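Local coordinates for protein maleylacetate reductase (Agrobacterium tumefaciens, PDB 3HL0) that probably catalyses the NAD(H)-dependent reduction of maleylacetate to 3-oxoadipate in the breakdown of gamma-resorcylate, as a member of the iron-containing alcohol dehydrogenase family, at residues Thr119-Gly123 and Ser169-Ala173; His240-Cys244 and Thr258-Leu263. All blocks are in the same frame, centred on the assembly; numbering follows the deposited sequence.

Interaction 1. Residues Thr119-Gly123 and Ser169-Ala173; sequences TTYAG and SGLNA. With NAD (nicotinamide-adenine-dinucleotide), chain D.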
loop_
_atom_site.group_PDB
_atom_site.type_symbol
_atom_site.label_atom_id
_atom_site.label_comp_id
_atom_site.label_asym_id
_atom_site.label_seq_id
_atom_site.Cartn_x
_atom_site.Cartn_y
_atom_site.Cartn_z
ATOM N N THR A 119 -3.882 -1.253 -14.899
ATOM C CA THR A 119 -5.121 -1.215 -14.119
ATOM C C THR A 119 -5.140 -0.003 -13.188
ATOM O O THR A 119 -6.002 0.089 -12.324
ATOM C CB THR A 119 -5.327 -2.521 -13.322
ATOM O OG1 THR A 119 -4.233 -2.695 -12.389
ATOM C CG2 THR A 119 -5.374 -3.770 -14.284
ATOM N N THR A 120 -4.158 0.890 -13.331
ATOM C CA THR A 120 -4.197 2.196 -12.634
ATOM C C THR A 120 -3.958 3.283 -13.655
ATOM O O THR A 120 -4.006 3.032 -14.876
ATOM C CB THR A 120 -3.149 2.343 -11.492
ATOM O OG1 THR A 120 -1.828 2.482 -12.047
ATOM C CG2 THR A 120 -3.190 1.140 -10.522
ATOM N N TYR A 121 -3.697 4.504 -13.180
ATOM C CA TYR A 121 -3.499 5.645 -14.059
ATOM C C TYR A 121 -2.048 6.105 -14.122
ATOM O O TYR A 121 -1.745 7.174 -14.623
ATOM C CB TYR A 121 -4.422 6.795 -13.621
ATOM C CG TYR A 121 -5.902 6.357 -13.564
ATOM C CD1 TYR A 121 -6.473 5.591 -14.602
ATOM C CD2 TYR A 121 -6.705 6.687 -12.457
ATOM C CE1 TYR A 121 -7.798 5.179 -14.541
ATOM C CE2 TYR A 121 -8.027 6.274 -12.374
ATOM C CZ TYR A 121 -8.572 5.521 -13.431
ATOM O OH TYR A 121 -9.881 5.134 -13.318
ATOM N N ALA A 122 -1.143 5.279 -13.632
ATOM C CA ALA A 122 0.294 5.664 -13.537
ATOM C C ALA A 122 0.938 5.974 -14.890
ATOM O O ALA A 122 1.812 6.847 -14.969
ATOM C CB ALA A 122 1.105 4.514 -12.833
ATOM N N GLY A 123 0.551 5.222 -15.937
ATOM C CA GLY A 123 1.075 5.550 -17.273
ATOM C C GLY A 123 2.422 4.943 -17.645
ATOM O O GLY A 123 2.910 5.204 -18.742
ATOM N N SER A 169 -3.891 8.310 -8.047
ATOM C CA SER A 169 -3.246 7.877 -9.269
ATOM C C SER A 169 -3.689 8.784 -10.427
ATOM O O SER A 169 -2.874 9.091 -11.315
ATOM C CB SER A 169 -3.630 6.406 -9.562
ATOM O OG SER A 169 -2.915 5.912 -10.744
ATOM N N GLY A 170 -4.958 9.233 -10.420
ATOM C CA GLY A 170 -5.464 10.141 -11.487
ATOM C C GLY A 170 -4.697 11.447 -11.429
ATOM O O GLY A 170 -4.324 12.003 -12.466
ATOM N N LEU A 171 -4.436 11.966 -10.202
ATOM C CA LEU A 171 -3.613 13.174 -10.093
ATOM C C LEU A 171 -2.157 12.952 -10.521
ATOM O O LEU A 171 -1.533 13.874 -11.067
ATOM C CB LEU A 171 -3.698 13.793 -8.672
ATOM C CG LEU A 171 -5.076 14.374 -8.334
ATOM C CD1 LEU A 171 -5.177 14.514 -6.785
ATOM C CD2 LEU A 171 -5.262 15.721 -9.010
ATOM N N ASN A 172 -1.608 11.749 -10.273
ATOM C CA ASN A 172 -0.275 11.381 -10.778
ATOM C C ASN A 172 -0.229 11.474 -12.310
ATOM O O ASN A 172 0.727 12.009 -12.899
ATOM C CB ASN A 172 0.064 9.944 -10.290
ATOM C CG ASN A 172 1.477 9.467 -10.654
ATOM O OD1 ASN A 172 2.388 10.219 -11.022
ATOM N ND2 ASN A 172 1.659 8.167 -10.513
ATOM N N ALA A 173 -1.276 10.976 -12.962
ATOM C CA ALA A 173 -1.365 11.099 -14.432
ATOM C C ALA A 173 -1.375 12.570 -14.833
ATOM O O ALA A 173 -0.616 13.008 -15.720
ATOM C CB ALA A 173 -2.662 10.394 -14.954
HETATM P PA NAD D . 0.957 0.201 -7.665
HETATM O O1A NAD D . 1.253 -0.465 -8.964
HETATM O O2A NAD D . 2.034 0.259 -6.650
HETATM O O5B NAD D . -0.427 -0.367 -7.114
HETATM C C5B NAD D . -0.787 -0.097 -5.755
HETATM C C4B NAD D . -1.695 -1.226 -5.291
HETATM O O4B NAD D . -2.934 -1.141 -5.995
HETATM C C3B NAD D . -1.085 -2.612 -5.571
HETATM O O3B NAD D . -1.253 -3.507 -4.456
HETATM C C2B NAD D . -1.888 -3.068 -6.768
HETATM O O2B NAD D . -1.992 -4.474 -6.867
HETATM C C1B NAD D . -3.258 -2.416 -6.529
HETATM N N9A NAD D . -4.045 -2.234 -7.773
HETATM C C8A NAD D . -3.623 -1.640 -8.947
HETATM N N7A NAD D . -4.642 -1.662 -9.838
HETATM C C5A NAD D . -5.722 -2.280 -9.265
HETATM C C6A NAD D . -7.001 -2.574 -9.736
HETATM N N6A NAD D . -7.546 -2.022 -10.850
HETATM N N1A NAD D . -7.847 -3.243 -8.850
HETATM C C2A NAD D . -7.442 -3.566 -7.574
HETATM N N3A NAD D . -6.189 -3.269 -7.104
HETATM C C4A NAD D . -5.339 -2.629 -7.960
HETATM O O3 NAD D . 0.576 1.774 -7.891
HETATM P PN NAD D . 0.906 2.779 -9.122
HETATM O O1N NAD D . 0.677 4.142 -8.556
HETATM O O2N NAD D . 0.112 2.300 -10.251
HETATM O O5D NAD D . 2.468 2.613 -9.422
HETATM C C5D NAD D . 3.467 3.214 -8.603
HETATM C C4D NAD D . 4.816 2.662 -9.067
HETATM O O4D NAD D . 4.934 2.897 -10.463
HETATM C C3D NAD D . 5.951 3.432 -8.403
HETATM O O3D NAD D . 7.047 2.522 -8.226
HETATM C C2D NAD D . 6.284 4.488 -9.430
HETATM O O2D NAD D . 7.605 5.021 -9.326
HETATM C C1D NAD D . 6.065 3.719 -10.720
HETATM N N1N NAD D . 5.802 4.570 -11.872
HETATM C C2N NAD D . 6.681 4.481 -12.909
HETATM C C3N NAD D . 6.478 5.266 -14.025
HETATM C C7N NAD D . 7.468 5.059 -15.096
HETATM O O7N NAD D . 7.219 5.759 -16.215
HETATM N N7N NAD D . 8.534 4.236 -14.938
HETATM C C4N NAD D . 5.346 6.144 -14.159
HETATM C C5N NAD D . 4.462 6.222 -13.081
HETATM C C6N NAD D . 4.707 5.434 -11.942
#

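Interaction 2. Residues His240-Cys244 and Thr258-Leu263; sequences HHKLC and THAVLL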
loop_
_atom_site.group_PDB
_atom_site.type_symbol
_atom_site.label_atom_id
_atom_site.label_comp_id
_atom_site.label_asym_id
_atom_site.label_seq_id
_atom_site.Cartn_x
_atom_site.Cartn_y
_atom_site.Cartn_z
ATOM N N HIS A 240 8.303 19.098 -10.624
ATOM C CA HIS A 240 7.341 18.243 -9.940
ATOM C C HIS A 240 7.826 16.817 -9.823
ATOM O O HIS A 240 7.798 16.234 -8.730
ATOM C CB HIS A 240 5.954 18.303 -10.589
ATOM C CG HIS A 240 4.999 17.336 -9.950
ATOM N ND1 HIS A 240 4.316 17.612 -8.780
ATOM C CD2 HIS A 240 4.733 16.048 -10.256
ATOM C CE1 HIS A 240 3.624 16.539 -8.425
ATOM N NE2 HIS A 240 3.869 15.570 -9.303
ATOM N N HIS A 241 8.222 16.228 -10.944
ATOM C CA HIS A 241 8.607 14.797 -10.872
ATOM C C HIS A 241 9.932 14.633 -10.103
ATOM O O HIS A 241 10.089 13.646 -9.398
ATOM C CB HIS A 241 8.641 14.172 -12.284
ATOM C CG HIS A 241 7.282 14.059 -12.921
ATOM N ND1 HIS A 241 6.601 15.157 -13.407
ATOM C CD2 HIS A 241 6.489 12.986 -13.150
ATOM C CE1 HIS A 241 5.432 14.759 -13.900
ATOM N NE2 HIS A 241 5.332 13.447 -13.744
ATOM N N LYS A 242 10.863 15.572 -10.245
ATOM C CA LYS A 242 12.140 15.491 -9.486
ATOM C C LYS A 242 11.903 15.548 -7.985
ATOM O O LYS A 242 12.432 14.716 -7.237
ATOM C CB LYS A 242 13.083 16.587 -9.932
ATOM C CG LYS A 242 13.562 16.386 -11.388
ATOM C CD LYS A 242 14.690 15.363 -11.475
ATOM C CE LYS A 242 15.482 15.511 -12.765
ATOM N NZ LYS A 242 14.730 14.955 -13.939
ATOM N N LEU A 243 11.057 16.478 -7.558
ATOM C CA LEU A 243 10.771 16.635 -6.129
ATOM C C LEU A 243 10.042 15.415 -5.589
ATOM O O LEU A 243 10.336 14.982 -4.469
ATOM C CB LEU A 243 10.020 17.935 -5.859
ATOM C CG LEU A 243 9.765 18.317 -4.402
ATOM C CD1 LEU A 243 11.164 18.481 -3.730
ATOM C CD2 LEU A 243 8.972 19.612 -4.356
ATOM N N CYS A 244 9.097 14.843 -6.344
ATOM C CA CYS A 244 8.397 13.665 -5.856
ATOM C C CYS A 244 9.386 12.505 -5.702
ATOM O O CYS A 244 9.322 11.743 -4.740
ATOM C CB CYS A 244 7.290 13.222 -6.813
ATOM S SG CYS A 244 5.854 14.307 -6.818
ATOM N N THR A 258 2.029 11.289 -2.885
ATOM C CA THR A 258 3.069 12.351 -2.933
ATOM C C THR A 258 2.827 13.290 -4.131
ATOM O O THR A 258 2.835 14.511 -3.989
ATOM C CB THR A 258 4.464 11.744 -3.011
ATOM O OG1 THR A 258 4.672 10.947 -1.831
ATOM C CG2 THR A 258 5.534 12.842 -3.020
ATOM N N HIS A 259 2.507 12.681 -5.269
ATOM C CA HIS A 259 2.135 13.481 -6.463
ATOM C C HIS A 259 0.900 14.314 -6.229
ATOM O O HIS A 259 0.877 15.472 -6.547
ATOM C CB HIS A 259 1.879 12.577 -7.648
ATOM C CG HIS A 259 3.119 12.132 -8.304
ATOM N ND1 HIS A 259 3.659 12.779 -9.392
ATOM C CD2 HIS A 259 3.966 11.113 -8.003
ATOM C CE1 HIS A 259 4.798 12.190 -9.721
ATOM N NE2 HIS A 259 5.004 11.174 -8.895
ATOM N N ALA A 260 -0.117 13.735 -5.593
ATOM C CA ALA A 260 -1.334 14.481 -5.369
ATOM C C ALA A 260 -1.128 15.670 -4.449
ATOM O O ALA A 260 -1.635 16.752 -4.698
ATOM C CB ALA A 260 -2.421 13.542 -4.750
ATOM N N VAL A 261 -0.359 15.448 -3.384
ATOM C CA VAL A 261 -0.093 16.541 -2.446
ATOM C C VAL A 261 0.736 17.686 -3.046
ATOM O O VAL A 261 0.417 18.875 -2.842
ATOM C CB VAL A 261 0.561 16.008 -1.170
ATOM C CG1 VAL A 261 0.978 17.182 -0.249
ATOM C CG2 VAL A 261 -0.444 15.142 -0.426
ATOM N N LEU A 262 1.790 17.307 -3.769
ATOM C CA LEU A 262 2.747 18.323 -4.264
ATOM C C LEU A 262 2.220 19.070 -5.485
ATOM O O LEU A 262 2.619 20.215 -5.674
ATOM C CB LEU A 262 4.114 17.686 -4.588
ATOM C CG LEU A 262 4.939 17.337 -3.321
ATOM C CD1 LEU A 262 6.204 16.618 -3.775
ATOM C CD2 LEU A 262 5.270 18.559 -2.548
ATOM N N LEU A 263 1.422 18.402 -6.325
ATOM C CA LEU A 263 1.132 18.955 -7.694
ATOM C C LEU A 263 0.641 20.435 -7.688
ATOM O O LEU A 263 1.137 21.245 -8.472
ATOM C CB LEU A 263 0.194 18.040 -8.480
ATOM C CG LEU A 263 0.051 18.480 -9.952
ATOM C CD1 LEU A 263 1.360 18.471 -10.743
ATOM C CD2 LEU A 263 -1.029 17.596 -10.553
#

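Interaction 1. Residues Thr119-Gly123 and Ser169-Ala173
Tyr121 meets Ser169 with both its backbone and the root of its side chain. Its N-H gives a bent hydrogen bond to Ser169 OG (2.9 Å, 143° at the hydrogen). Outward along the tyrosine, CB sits against the same hydroxyl, 3.4 Å from Ser169 OG, and also touches Ala173 CB. CG leans beside its own backbone N (chi1 -55°), which carries the ring alongside helix 163-180 at Ser169 and Gly170. There Tyr121 CD2 approaches Gly170 N at 3.7 Å, with the backbone nitrogen at the ring edge and near its plane. At the tip, OH is hydrogen-bonded to Arg218, and Ala221 and Ala225 of helix 215-234 pack against the tyrosine side chain. Ser169 turns OG away from its own N (chi1 -176°) to face the loop. Behind it, Ala173 CB lies 3.4 Å from Tyr121 O.

On the far side of the loop lies NAD. Thr120 OG1 donates to NAD O2N on the nicotinamide-side phosphate (2.6 Å) and accepts from Ala122 N two residues on (3.3 Å), forming an ST turn. Thr119 O takes the adenine amino group, NAD N6A, at 3.0 Å, and Thr119 OG1, hydrogen-bonded to Gln45, lies 2.8 Å from NAD N7A. One hydroxyl thus both shapes the turn and grips the phosphate, while the serine of helix 163-180 holds the next amide from behind: a buried polar join between the nucleotide-binding and helical parts of the enzyme, consistent with a loop held in place to bind the cofactor.

Interaction 2. Residues His240-Cys244 and Thr258-Leu263
His240 directs its ring at helix 255-271, with CG trans to the backbone N (chi1 175°). Its NE2 takes a weak hydrogen bond from His259 ND1, 2.8 Å long but strongly bent at the hydrogen (119°). ND1 of His259 comes in at the edge of the His240 ring, near its plane, yet His240 NE2 lies oblique to the His259 ring, as the bend suggests. One face of the His240 ring carries Leu263 CD1 in a CH-pi contact, 3.8 Å from the ring centroid, and its other nitrogen, ND1, is hydrogen-bonded to Thr266 OG1. Both ring nitrogens therefore have partners.

His241 starts off pointing away from the partner helix, but its ring swings back, so that the edge of His259 points at its face in an offset edge-to-face pair (centroids 5.5 Å apart). Glu179 and His176 hold its two nitrogens. Leu243 then brings CG to Leu262 CD1 at 4.0 Å, the two side chains crossing nearly at right angles, with Leu342 of helix 336-348 beyond.

Cys244 closes the walk. Its SG stands over the centre of the His259 ring, 3.6 Å from the centroid, while Leu262 CD1 touches the same sulfur (3.8 Å) and Thr258 CG2 fits alongside.

The axes of the two helical segments pass 10.0 Å apart, with N-to-C directions at 127°, and side chains fill the space between them. His240, His241 and His259 form an aromatic cluster at the junction of helices 239-251 and 255-271 in the helical C-terminal domain. Of the three, His241 probably matches a metal-ligand position of metal-dependent iron-containing alcohol dehydrogenases, together with His176 and His255, and His240 and His259 pack beside it.

In the fold
Helix 163-180 ties the two contacts together, their centres about 13 Å apart. One flank of it, at Ser169 and Ala173, receives the NAD-binding loop of interaction 1; another lies against helix 255-271 of interaction 2, where Leu171 CD1 packs on Ala260 CB (3.6 Å) and Asn172 OD1 comes within 3.3 Å of His259 ND1. His176, one turn beyond residues 169-173, accordingly joins Ala122 O of the loop, by a hydrogen bond, to the histidine cluster. The cofactor lies along interaction 1, with Ala122 O 3.3 Å from NAD C5N, whereas the His259 side chain is about 7 Å from NAD between nearest atoms, a second layer behind the nicotinamide end.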